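Local coordinates for uncharacterized hypothetical protein (Bacteroides vulgatus, PDB 4FMR) that is of unknown function but probably binds DNA, pairing an HU/IHF-like DNA-binding domain with an Ig-like domain in a two-chain assembly, at residues A8-D12 and L124-K130; N76-F80 and L106-L112; G158-V163 and N193-L198. All coordinates share one frame. Where two conformers were deposited one is given. Residues are numbered along the deposited sequence.

Interaction 1 of 3, residues A8-D12 and L124-K130; sequences AWLVD and LGERPTK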
ATOM      1  N   ALA B   8      14.333  -2.334  15.912  1.00 55.42           N
ATOM      2  CA  ALA B   8      13.004  -2.861  16.217  1.00 56.40           C
ATOM      3  C   ALA B   8      12.881  -3.424  17.640  1.00 66.86           C
ATOM      4  O   ALA B   8      13.781  -4.113  18.134  1.00 68.63           O
ATOM      5  CB  ALA B   8      12.639  -3.945  15.219  1.00 56.58           C
ATOM      6  N   TRP B   9      11.731  -3.132  18.276  1.00 65.73           N
ATOM      7  CA  TRP B   9      11.328  -3.619  19.597  1.00 67.88           C
ATOM      8  C   TRP B   9      10.542  -4.905  19.482  1.00 73.84           C
ATOM      9  O   TRP B   9       9.939  -5.172  18.436  1.00 71.41           O
ATOM     10  CB  TRP B   9      10.448  -2.595  20.339  1.00 66.86           C
ATOM     11  CG  TRP B   9      11.069  -1.270  20.635  1.00 68.57           C
ATOM     12  CD1 TRP B   9      10.694  -0.060  20.127  1.00 70.51           C
ATOM     13  CD2 TRP B   9      12.083  -1.000  21.611  1.00 70.16           C
ATOM     14  NE1 TRP B   9      11.442   0.946  20.698  1.00 71.03           N
ATOM     15  CE2 TRP B   9      12.317   0.394  21.598  1.00 73.97           C
ATOM     16  CE3 TRP B   9      12.835  -1.806  22.486  1.00 73.49           C
ATOM     17  CZ2 TRP B   9      13.277   1.001  22.420  1.00 74.65           C
ATOM     18  CZ3 TRP B   9      13.792  -1.205  23.293  1.00 76.49           C
ATOM     19  CH2 TRP B   9      14.011   0.180  23.252  1.00 76.56           C
ATOM     20  N   LEU B  10      10.473  -5.663  20.587  1.00 74.05           N
ATOM     21  CA  LEU B  10       9.675  -6.879  20.670  1.00 75.29           C
ATOM     22  C   LEU B  10       8.450  -6.560  21.523  1.00 82.19           C
ATOM     23  O   LEU B  10       8.563  -6.399  22.742  1.00 84.08           O
ATOM     24  CB  LEU B  10      10.493  -8.065  21.222  1.00 76.98           C
ATOM     25  CG  LEU B  10      11.648  -8.571  20.348  1.00 81.50           C
ATOM     26  CD1 LEU B  10      12.645  -9.368  21.166  1.00 83.54           C
ATOM     27  CD2 LEU B  10      11.143  -9.409  19.202  1.00 82.40           C
ATOM     28  N   VAL B  11       7.301  -6.362  20.861  1.00 78.48           N
ATOM     29  CA  VAL B  11       6.032  -6.018  21.514  1.00 78.38           C
ATOM     30  C   VAL B  11       5.070  -7.209  21.381  1.00 84.24           C
ATOM     31  O   VAL B  11       5.294  -8.093  20.547  1.00 83.07           O
ATOM     32  CB  VAL B  11       5.393  -4.692  20.982  1.00 80.25           C
ATOM     33  CG1 VAL B  11       6.267  -3.477  21.289  1.00 79.56           C
ATOM     34  CG2 VAL B  11       5.057  -4.765  19.491  1.00 78.79           C
ATOM     35  N   ASP B  12       4.006  -7.229  22.204  1.00 83.39           N
ATOM     36  CA  ASP B  12       3.002  -8.291  22.171  1.00 84.41           C
ATOM     37  C   ASP B  12       2.064  -8.087  20.979  1.00 87.51           C
ATOM     38  O   ASP B  12       1.730  -6.948  20.635  1.00 86.15           O
ATOM     39  CB  ASP B  12       2.225  -8.354  23.496  1.00 87.63           C
ATOM     40  CG  ASP B  12       3.063  -8.884  24.649  1.00103.63           C
ATOM     41  OD1 ASP B  12       3.425 -10.083  24.618  1.00105.96           O
ATOM     42  OD2 ASP B  12       3.357  -8.101  25.583  1.00111.15           O
ATOM     43  N   LEU B 124      16.328  -4.655  19.491  1.00 68.73           N
ATOM     44  CA  LEU B 124      16.641  -3.975  20.760  1.00 70.09           C
ATOM     45  C   LEU B 124      16.089  -4.739  21.977  1.00 75.47           C
ATOM     46  O   LEU B 124      16.341  -4.352  23.124  1.00 75.84           O
ATOM     47  CB  LEU B 124      16.054  -2.539  20.756  1.00 69.01           C
ATOM     48  CG  LEU B 124      16.370  -1.589  19.591  1.00 72.20           C
ATOM     49  CD1 LEU B 124      15.510  -0.353  19.680  1.00 71.18           C
ATOM     50  CD2 LEU B 124      17.832  -1.183  19.571  1.00 75.51           C
ATOM     51  N   GLY B 125      15.335  -5.802  21.705  1.00 72.56           N
ATOM     52  CA  GLY B 125      14.679  -6.620  22.716  1.00 73.90           C
ATOM     53  C   GLY B 125      13.285  -6.101  23.006  1.00 77.15           C
ATOM     54  O   GLY B 125      12.635  -5.542  22.115  1.00 74.22           O
ATOM     55  N   GLU B 126      12.816  -6.276  24.255  1.00 75.58           N
ATOM     56  CA  GLU B 126      11.501  -5.794  24.685  1.00 75.01           C
ATOM     57  C   GLU B 126      11.602  -4.349  25.137  1.00 78.95           C
ATOM     58  O   GLU B 126      12.671  -3.930  25.586  1.00 79.40           O
ATOM     59  CB  GLU B 126      10.920  -6.674  25.794  1.00 77.96           C
ATOM     60  CG  GLU B 126      10.313  -7.957  25.255  1.00 92.68           C
ATOM     61  CD  GLU B 126       9.835  -8.947  26.298  1.00125.73           C
ATOM     62  OE1 GLU B 126       8.970  -8.581  27.126  1.00124.72           O
ATOM     63  OE2 GLU B 126      10.298 -10.109  26.254  1.00127.70           O
ATOM     64  N   ARG B 127      10.500  -3.582  24.987  1.00 75.06           N
ATOM     65  CA  ARG B 127      10.416  -2.167  25.373  1.00 75.05           C
ATOM     66  C   ARG B 127      10.708  -2.014  26.883  1.00 81.95           C
ATOM     67  O   ARG B 127      10.284  -2.863  27.673  1.00 83.02           O
ATOM     68  CB  ARG B 127       9.051  -1.553  24.996  1.00 74.45           C
ATOM     69  CG  ARG B 127       8.826  -1.497  23.485  1.00 77.57           C
ATOM     70  CD  ARG B 127       7.742  -0.541  23.027  1.00 82.11           C
ATOM     71  NE  ARG B 127       8.104   0.862  23.241  1.00 87.88           N
ATOM     72  CZ  ARG B 127       7.542   1.891  22.613  1.00 98.70           C
ATOM     73  NH1 ARG B 127       6.599   1.687  21.697  1.00 83.92           N
ATOM     74  NH2 ARG B 127       7.918   3.132  22.893  1.00 80.54           N
ATOM     75  N   PRO B 128      11.499  -0.989  27.284  1.00 79.52           N
ATOM     76  CA  PRO B 128      11.894  -0.865  28.706  1.00 81.38           C
ATOM     77  C   PRO B 128      10.730  -0.717  29.697  1.00 84.49           C
ATOM     78  O   PRO B 128      10.814  -1.258  30.808  1.00 86.47           O
ATOM     79  CB  PRO B 128      12.752   0.408  28.727  1.00 83.23           C
ATOM     80  CG  PRO B 128      13.230   0.576  27.320  1.00 86.16           C
ATOM     81  CD  PRO B 128      12.119   0.072  26.459  1.00 79.93           C
ATOM     82  N   THR B 129       9.673   0.024  29.308  1.00 77.14           N
ATOM     83  CA  THR B 129       8.508   0.300  30.152  1.00 76.17           C
ATOM     84  C   THR B 129       7.281  -0.500  29.695  1.00 75.64           C
ATOM     85  O   THR B 129       7.209  -0.910  28.534  1.00 75.25           O
ATOM     86  CB  THR B 129       8.199   1.816  30.158  1.00 86.26           C
ATOM     87  OG1 THR B 129       7.171   2.088  31.112  1.00 90.17           O
ATOM     88  CG2 THR B 129       7.806   2.366  28.778  1.00 81.45           C
ATOM     89  N   LYS B 130       6.317  -0.707  30.609  1.00 68.90           N
ATOM     90  CA  LYS B 130       5.064  -1.396  30.294  1.00 66.84           C
ATOM     91  C   LYS B 130       3.928  -0.350  30.074  1.00 63.42           C
ATOM     92  O   LYS B 130       2.804  -0.520  30.545  1.00 64.06           O
ATOM     93  CB  LYS B 130       4.702  -2.439  31.378  1.00 72.10           C
ATOM     94  CG  LYS B 130       5.349  -3.816  31.139  1.00 97.07           C
ATOM     95  CD  LYS B 130       4.781  -4.523  29.887  1.00112.49           C
ATOM     96  CE  LYS B 130       5.578  -5.725  29.439  1.00125.58           C
ATOM     97  NZ  LYS B 130       5.033  -6.305  28.180  1.00130.06           N
TER
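Ala8 opens the contact through its backbone: its O accepts a hydrogen bond from Leu124 N at 2.9 Å, nearly straight at 175°. Its small side chain points away from 124-130, and Ala8 packs on Phe86 of the second subunit. Trp9 dominates the pairing. Its broad indole is sandwiched between two aliphatic groups: Leu124 CD1 lies 3.7 Å from the centroid of the six-membered ring, a CH-pi contact, and on the opposite face Arg127 CG sits 3.9 Å from the centroid of the five-membered ring. Arginine suits this place because its methylenes pack on the ring while its guanidinium adds an off-centre cation-pi contact, CZ lying 4.8 Å from the same centroid. Pro128 CD also meets Trp9 CH2 at 3.7 Å. Leu10 N then donates to Gly125 O at 2.7 Å, although bent to 140°. Gly125 has phi of 91°, a value glycine adopts readily. Leu10 CB rests 4.0 Å from Glu126 CG, so the glutamate contributes its aliphatic stem. Val11 CG1 touches Arg127 CD at 3.7 Å, and Asp12 OD2 forms a longish salt bridge with Lys130 NZ at 3.6 Å, which ties the end of the strand to the departing chain. Strand 4-12 is the centre of a three-stranded mixed sheet in the DNA-binding region, parallel to strand 119-126 and antiparallel to strand 23-27. Gln26 of strand 23-27 touches Trp9, while Tyr132 of strand 132-138 meets Val11 and Arg127.

Interaction 2 of 3, residues N76-F80 and L106-L112; sequences NTGLF and LTQGKAL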
ATOM      1  N   ASN B  76       3.908   2.340 -12.474  1.00 33.68           N
ATOM      2  CA  ASN B  76       5.069   1.779 -11.796  0.60 33.65           C
ATOM      3  C   ASN B  76       6.258   2.725 -11.877  1.00 38.01           C
ATOM      4  O   ASN B  76       6.617   3.138 -12.972  1.00 36.83           O
ATOM      5  CB  ASN B  76       5.443   0.406 -12.421  0.60 36.16           C
ATOM      6  CG  ASN B  76       6.742  -0.192 -11.916  0.60 55.59           C
ATOM      7  OD1 ASN B  76       7.021  -0.230 -10.706  0.60 40.93           O
ATOM      8  ND2 ASN B  76       7.562  -0.693 -12.834  0.60 50.57           N
ATOM      9  N   THR B  77       6.880   3.044 -10.740  1.00 36.11           N
ATOM     10  CA  THR B  77       8.135   3.814 -10.650  1.00 36.50           C
ATOM     11  C   THR B  77       9.084   2.854  -9.917  1.00 41.19           C
ATOM     12  O   THR B  77       8.679   1.735  -9.598  1.00 41.76           O
ATOM     13  CB  THR B  77       7.921   5.187  -9.970  1.00 41.84           C
ATOM     14  OG1 THR B  77       7.672   4.992  -8.575  1.00 38.14           O
ATOM     15  CG2 THR B  77       6.792   6.014 -10.604  1.00 36.34           C
ATOM     16  N   GLY B  78      10.282   3.278  -9.563  1.00 37.76           N
ATOM     17  CA  GLY B  78      11.155   2.416  -8.774  1.00 37.25           C
ATOM     18  C   GLY B  78      10.695   2.318  -7.327  1.00 41.89           C
ATOM     19  O   GLY B  78      11.004   1.341  -6.646  1.00 43.39           O
ATOM     20  N   LEU B  79       9.926   3.317  -6.847  1.00 34.96           N
ATOM     21  CA  LEU B  79       9.462   3.335  -5.467  1.00 33.49           C
ATOM     22  C   LEU B  79       8.162   2.592  -5.254  1.00 36.41           C
ATOM     23  O   LEU B  79       7.941   2.106  -4.152  1.00 38.43           O
ATOM     24  CB  LEU B  79       9.269   4.786  -4.969  1.00 32.66           C
ATOM     25  CG  LEU B  79      10.530   5.620  -4.745  1.00 35.43           C
ATOM     26  CD1 LEU B  79      10.167   6.970  -4.220  1.00 33.65           C
ATOM     27  CD2 LEU B  79      11.511   4.928  -3.777  1.00 34.81           C
ATOM     28  N   PHE B  80       7.270   2.560  -6.236  1.00 31.25           N
ATOM     29  CA  PHE B  80       5.962   1.929  -6.041  1.00 30.06           C
ATOM     30  C   PHE B  80       5.281   1.532  -7.335  1.00 32.97           C
ATOM     31  O   PHE B  80       5.569   2.078  -8.390  1.00 32.05           O
ATOM     32  CB  PHE B  80       4.995   2.899  -5.292  1.00 31.57           C
ATOM     33  CG  PHE B  80       4.669   4.179  -6.038  1.00 33.77           C
ATOM     34  CD1 PHE B  80       3.675   4.202  -7.020  1.00 37.24           C
ATOM     35  CD2 PHE B  80       5.402   5.340  -5.813  1.00 36.20           C
ATOM     36  CE1 PHE B  80       3.460   5.342  -7.796  1.00 38.85           C
ATOM     37  CE2 PHE B  80       5.137   6.506  -6.541  1.00 40.08           C
ATOM     38  CZ  PHE B  80       4.178   6.493  -7.539  1.00 39.23           C
ATOM     39  N   LEU B 106      -1.297   0.964  -3.229  1.00 29.38           N
ATOM     40  CA  LEU B 106       0.111   1.136  -3.521  1.00 29.68           C
ATOM     41  C   LEU B 106       0.940   0.004  -2.965  1.00 32.30           C
ATOM     42  O   LEU B 106       0.706  -0.464  -1.857  1.00 33.74           O
ATOM     43  CB  LEU B 106       0.625   2.488  -2.985  1.00 29.99           C
ATOM     44  CG  LEU B 106      -0.029   3.742  -3.586  1.00 33.83           C
ATOM     45  CD1 LEU B 106       0.083   4.870  -2.656  1.00 33.95           C
ATOM     46  CD2 LEU B 106       0.571   4.109  -4.962  1.00 33.14           C
ATOM     47  N   THR B 107       1.906  -0.463  -3.764  1.00 28.02           N
ATOM     48  CA  THR B 107       2.801  -1.527  -3.326  1.00 28.60           C
ATOM     49  C   THR B 107       4.243  -1.055  -3.574  1.00 32.59           C
ATOM     50  O   THR B 107       4.462  -0.218  -4.451  1.00 32.04           O
ATOM     51  CB  THR B 107       2.464  -2.886  -3.974  1.00 36.60           C
ATOM     52  OG1 THR B 107       3.231  -3.885  -3.303  1.00 39.19           O
ATOM     53  CG2 THR B 107       2.763  -2.936  -5.472  1.00 36.13           C
ATOM     54  N   GLN B 108       5.215  -1.560  -2.791  1.00 29.49           N
ATOM     55  CA  GLN B 108       6.621  -1.164  -2.947  1.00 29.96           C
ATOM     56  C   GLN B 108       7.166  -1.574  -4.346  1.00 37.37           C
ATOM     57  O   GLN B 108       6.796  -2.623  -4.892  1.00 37.29           O
ATOM     58  CB  GLN B 108       7.489  -1.765  -1.822  1.00 31.64           C
ATOM     59  CG  GLN B 108       7.534  -3.314  -1.805  1.00 37.91           C
ATOM     60  CD  GLN B 108       8.409  -3.883  -0.708  1.00 41.93           C
ATOM     61  OE1 GLN B 108       8.436  -3.398   0.423  1.00 31.99           O
ATOM     62  NE2 GLN B 108       9.107  -4.963  -1.006  1.00 36.08           N
ATOM     63  N   GLY B 109       7.999  -0.715  -4.916  1.00 34.31           N
ATOM     64  CA  GLY B 109       8.624  -0.960  -6.209  1.00 34.49           C
ATOM     65  C   GLY B 109      10.003  -1.581  -6.068  1.00 38.78           C
ATOM     66  O   GLY B 109      10.461  -1.868  -4.958  1.00 38.71           O
ATOM     67  N   LYS B 110      10.691  -1.745  -7.200  1.00 35.17           N
ATOM     68  CA  LYS B 110      12.004  -2.366  -7.302  1.00 34.68           C
ATOM     69  C   LYS B 110      13.085  -1.649  -6.461  1.00 36.83           C
ATOM     70  O   LYS B 110      13.891  -2.340  -5.851  1.00 37.41           O
ATOM     71  CB  LYS B 110      12.465  -2.430  -8.772  1.00 36.72           C
ATOM     72  CG  LYS B 110      13.626  -3.411  -8.958  1.00 42.06           C
ATOM     73  CD  LYS B 110      14.339  -3.318 -10.290  1.00 42.32           C
ATOM     74  CE  LYS B 110      15.502  -4.292 -10.288  1.00 37.70           C
ATOM     75  NZ  LYS B 110      16.164  -4.342 -11.620  1.00 59.98           N
ATOM     76  N   ALA B 111      13.133  -0.309  -6.462  1.00 33.48           N
ATOM     77  CA  ALA B 111      14.143   0.470  -5.715  1.00 34.82           C
ATOM     78  C   ALA B 111      14.057   0.183  -4.219  1.00 37.09           C
ATOM     79  O   ALA B 111      15.097   0.072  -3.576  1.00 36.38           O
ATOM     80  CB  ALA B 111      13.987   1.968  -5.967  1.00 35.10           C
ATOM     81  N   LEU B 112      12.827  -0.025  -3.692  1.00 33.21           N
ATOM     82  CA  LEU B 112      12.626  -0.348  -2.293  1.00 31.79           C
ATOM     83  C   LEU B 112      12.995  -1.785  -2.016  1.00 37.01           C
ATOM     84  O   LEU B 112      13.673  -2.036  -1.017  1.00 38.85           O
ATOM     85  CB  LEU B 112      11.191  -0.052  -1.836  1.00 30.43           C
ATOM     86  CG  LEU B 112      10.833   1.453  -1.822  1.00 32.56           C
ATOM     87  CD1 LEU B 112       9.409   1.672  -1.327  1.00 29.75           C
ATOM     88  CD2 LEU B 112      11.864   2.268  -1.027  1.00 32.05           C
TER
HETATM   89  O   HOH W   1       9.116  -1.431  -9.730  1.00 44.47           O
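The Phe80 ring meets Leu106, CD1 to CD2 at 3.7 Å, and also Phe80 of the second subunit, with the ring planes about 65° apart. The contact belongs to the HU/IHF-like domain, where an ST turn at Thr77 links strands 74-76 and 80-87 and packs on the junction between strand 101-108 and helix 110-117. Threonine suits the turn because its hydroxyl can fold back: OG1 accepts from Leu79 N at 3.3 Å. Phe80 and Gln108 form an antiparallel non-hydrogen-bonded pair, extended by Gly109 N donating to Leu79 O at 2.9 Å. Gly109 is the N-cap of the helix, and a CB there would clash with Gly78 O and Phe80 N, so a side chain could not be accommodated. At Gly78 the fit is less strict: a CB would be tight against Ala111 CB rather than clashing, and the methyl of alanine is small enough for the gap. Leu79 CD2 completes the apolar seam, 3.8 Å from Leu112 CD2. The start of the helix exposes amides that need acceptors: a water takes a hydrogen bond from Lys110 N at 3.0 Å and donates to Thr77 O, while Gly78 O receives Ala111 N at 2.7 Å.

Interaction 3 of 3, residues G158-V163 and N193-L198; sequences GKNLTV and NEPSRL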
ATOM      1  N   GLY B 158      -1.773  -1.721  22.882  1.00 43.39           N
ATOM      2  CA  GLY B 158      -0.574  -1.517  23.676  1.00 43.95           C
ATOM      3  C   GLY B 158      -0.667  -2.002  25.098  1.00 50.50           C
ATOM      4  O   GLY B 158      -1.303  -3.029  25.373  1.00 50.94           O
ATOM      5  N   LYS B 159       0.014  -1.268  26.006  1.00 46.83           N
ATOM      6  CA  LYS B 159       0.083  -1.578  27.431  1.00 47.84           C
ATOM      7  C   LYS B 159      -0.250  -0.364  28.263  1.00 50.01           C
ATOM      8  O   LYS B 159       0.333   0.708  28.061  1.00 47.61           O
ATOM      9  CB  LYS B 159       1.475  -2.119  27.836  1.00 52.16           C
ATOM     10  CG  LYS B 159       1.806  -3.517  27.310  1.00 70.19           C
ATOM     11  CD  LYS B 159       1.159  -4.650  28.087  1.00 85.84           C
ATOM     12  CE  LYS B 159       1.511  -5.981  27.468  1.00103.29           C
ATOM     13  NZ  LYS B 159       1.014  -7.122  28.279  1.00114.66           N
ATOM     14  N   ASN B 160      -1.216  -0.555  29.195  1.00 47.72           N
ATOM     15  CA  ASN B 160      -1.723   0.409  30.176  1.00 49.09           C
ATOM     16  C   ASN B 160      -2.031   1.774  29.540  1.00 50.83           C
ATOM     17  O   ASN B 160      -1.615   2.816  30.042  1.00 51.28           O
ATOM     18  CB  ASN B 160      -0.721   0.552  31.329  1.00 52.87           C
ATOM     19  CG  ASN B 160      -0.599  -0.732  32.099  1.00 70.20           C
ATOM     20  OD1 ASN B 160      -1.578  -1.244  32.666  1.00 63.60           O
ATOM     21  ND2 ASN B 160       0.597  -1.303  32.091  1.00 58.72           N
ATOM     22  N   LEU B 161      -2.824   1.741  28.467  1.00 45.15           N
ATOM     23  CA  LEU B 161      -3.200   2.907  27.665  1.00 42.92           C
ATOM     24  C   LEU B 161      -4.478   3.607  28.176  1.00 47.68           C
ATOM     25  O   LEU B 161      -4.776   4.689  27.667  1.00 47.56           O
ATOM     26  CB  LEU B 161      -3.402   2.487  26.186  1.00 40.80           C
ATOM     27  CG  LEU B 161      -2.154   2.057  25.398  1.00 44.16           C
ATOM     28  CD1 LEU B 161      -2.501   1.782  23.929  1.00 42.76           C
ATOM     29  CD2 LEU B 161      -1.069   3.126  25.441  1.00 42.47           C
ATOM     30  N   THR B 162      -5.205   3.021  29.178  1.00 44.12           N
ATOM     31  CA  THR B 162      -6.458   3.572  29.735  1.00 44.29           C
ATOM     32  C   THR B 162      -6.299   5.053  30.064  1.00 47.26           C
ATOM     33  O   THR B 162      -5.378   5.421  30.790  1.00 48.18           O
ATOM     34  CB  THR B 162      -6.923   2.792  30.991  1.00 48.77           C
ATOM     35  OG1 THR B 162      -7.024   1.409  30.686  1.00 49.49           O
ATOM     36  CG2 THR B 162      -8.276   3.265  31.523  1.00 44.58           C
ATOM     37  N   VAL B 163      -7.184   5.892  29.515  1.00 42.40           N
ATOM     38  CA  VAL B 163      -7.168   7.337  29.777  1.00 42.58           C
ATOM     39  C   VAL B 163      -7.949   7.567  31.103  1.00 47.26           C
ATOM     40  O   VAL B 163      -9.141   7.284  31.177  1.00 46.08           O
ATOM     41  CB  VAL B 163      -7.718   8.154  28.572  1.00 44.15           C
ATOM     42  CG1 VAL B 163      -7.859   9.630  28.926  1.00 43.62           C
ATOM     43  CG2 VAL B 163      -6.821   7.992  27.340  1.00 42.87           C
ATOM     44  N   ASN B 193     -11.960   2.361  26.124  1.00 40.00           N
ATOM     45  CA  ASN B 193     -10.884   2.827  27.001  1.00 40.91           C
ATOM     46  C   ASN B 193     -10.292   1.681  27.864  1.00 47.47           C
ATOM     47  O   ASN B 193     -10.372   1.710  29.090  1.00 51.01           O
ATOM     48  CB  ASN B 193     -11.428   3.958  27.903  1.00 40.88           C
ATOM     49  CG  ASN B 193     -10.350   4.820  28.519  1.00 49.49           C
ATOM     50  OD1 ASN B 193      -9.214   4.818  28.067  1.00 38.58           O
ATOM     51  ND2 ASN B 193     -10.681   5.586  29.564  1.00 38.12           N
ATOM     52  N   GLU B 194      -9.696   0.685  27.219  1.00 42.73           N
ATOM     53  CA  GLU B 194      -9.111  -0.470  27.902  1.00 43.47           C
ATOM     54  C   GLU B 194      -7.564  -0.348  28.002  1.00 47.15           C
ATOM     55  O   GLU B 194      -6.968   0.362  27.177  1.00 44.99           O
ATOM     56  CB  GLU B 194      -9.491  -1.762  27.160  1.00 44.64           C
ATOM     57  CG  GLU B 194     -10.964  -2.134  27.244  1.00 51.44           C
ATOM     58  CD  GLU B 194     -11.384  -3.369  26.460  1.00 63.00           C
ATOM     59  OE1 GLU B 194     -10.720  -3.729  25.456  1.00 54.36           O
ATOM     60  OE2 GLU B 194     -12.436  -3.937  26.820  1.00 52.79           O
ATOM     61  N   PRO B 195      -6.904  -1.035  28.990  1.00 45.29           N
ATOM     62  CA  PRO B 195      -5.432  -0.932  29.109  1.00 44.44           C
ATOM     63  C   PRO B 195      -4.673  -1.381  27.853  1.00 46.84           C
ATOM     64  O   PRO B 195      -3.737  -0.686  27.441  1.00 44.57           O
ATOM     65  CB  PRO B 195      -5.101  -1.854  30.293  1.00 47.83           C
ATOM     66  CG  PRO B 195      -6.355  -1.966  31.067  1.00 52.80           C
ATOM     67  CD  PRO B 195      -7.468  -1.879  30.072  1.00 47.38           C
ATOM     68  N   SER B 196      -5.108  -2.483  27.205  1.00 44.15           N
ATOM     69  CA  SER B 196      -4.422  -3.022  26.027  1.00 44.19           C
ATOM     70  C   SER B 196      -4.946  -2.481  24.686  1.00 46.86           C
ATOM     71  O   SER B 196      -4.344  -2.783  23.645  1.00 45.21           O
ATOM     72  CB  SER B 196      -4.523  -4.545  26.007  1.00 49.72           C
ATOM     73  OG  SER B 196      -3.700  -5.124  27.009  1.00 66.04           O
ATOM     74  N   ARG B 197      -6.045  -1.694  24.698  1.00 43.59           N
ATOM     75  CA  ARG B 197      -6.654  -1.209  23.462  1.00 42.43           C
ATOM     76  C   ARG B 197      -7.546   0.029  23.650  1.00 44.81           C
ATOM     77  O   ARG B 197      -8.480   0.037  24.465  1.00 45.52           O
ATOM     78  CB  ARG B 197      -7.497  -2.355  22.866  1.00 44.07           C
ATOM     79  CG  ARG B 197      -8.372  -2.027  21.667  1.00 50.43           C
ATOM     80  CD  ARG B 197      -9.064  -3.285  21.186  1.00 53.96           C
ATOM     81  NE  ARG B 197      -9.855  -3.892  22.254  1.00 54.17           N
ATOM     82  CZ  ARG B 197     -10.551  -5.015  22.131  1.00 64.91           C
ATOM     83  NH1 ARG B 197     -10.555  -5.681  20.982  1.00 57.24           N
ATOM     84  NH2 ARG B 197     -11.239  -5.486  23.158  1.00 49.20           N
ATOM     85  N   LEU B 198      -7.265   1.055  22.852  1.00 38.58           N
ATOM     86  CA  LEU B 198      -8.081   2.264  22.766  1.00 37.19           C
ATOM     87  C   LEU B 198      -8.727   2.361  21.409  1.00 39.35           C
ATOM     88  O   LEU B 198      -8.033   2.217  20.400  1.00 38.30           O
ATOM     89  CB  LEU B 198      -7.292   3.575  23.015  1.00 36.24           C
ATOM     90  CG  LEU B 198      -6.569   3.802  24.320  1.00 41.31           C
ATOM     91  CD1 LEU B 198      -5.797   5.131  24.263  1.00 40.07           C
ATOM     92  CD2 LEU B 198      -7.522   3.758  25.510  1.00 43.33           C
TER
HETATM   93  O   HOH W   2      -2.489  -3.570  29.035  1.00 46.06           O
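This is a surface contact at one edge of the C-terminal domain, between the end of strand 153-159 with its following loop and the turn that leads from strand 190-193 into strand 197-201. Backbone bonds begin it: Gly158 N donates to Ser196 O at 2.9 Å, and Leu161 N to Pro195 O at 2.8 Å. Proline suits the turn, as its ring fixes phi and its nitrogen has no hydrogen to satisfy; Thr162 OG1 lies 3.4 Å from Pro195 CD. At Gly158 a CB would clash with Leu161 CD1. The hairpin 190-193/197-201 and its neighbour 153-159 belong to a four-stranded antiparallel sheet of the Ig-like fold, and here the hairpin turn is bound to the loop after strand 153-159. Among the apolar side chains, Leu161 CB packs on Leu198 CG at 3.9 Å, both residues being buried. The turn is braced by Glu194 OE1, which receives Arg197 NH2 at 2.9 Å in a salt bridge. Asn193 suits its place because its amide both gives and takes, pairing with the N-H and C=O of one residue: its OD1 accepts from Val163 N at 2.7 Å, while its ND2 donates to Val163 O at 2.8 Å.

Overall arrangement
Interaction 2 and strand 4-12 of interaction 1 belong to the DNA-binding region. Both contacts touch the second subunit, but their centres lie about 30 Å apart; helix 110-117 leads from interaction 2 into strand 119-126 of interaction 1. Both are partly buried, interaction 2 with more buried residues and none exposed, its small residues and backbone bonds allowing close approach. Interaction 1 relies on an indole held between aliphatic groups, on strand hydrogen bonds and on charges. Interaction 3, at the surface of the Ig-like domain, depends on backbone and asparagine amide bonds and meets no other chain. It adjoins interaction 1, their centres about 17 Å apart: Lys130 O and Asn160 ND2, 2.8 Å apart, probably form a hydrogen bond where the two domains join.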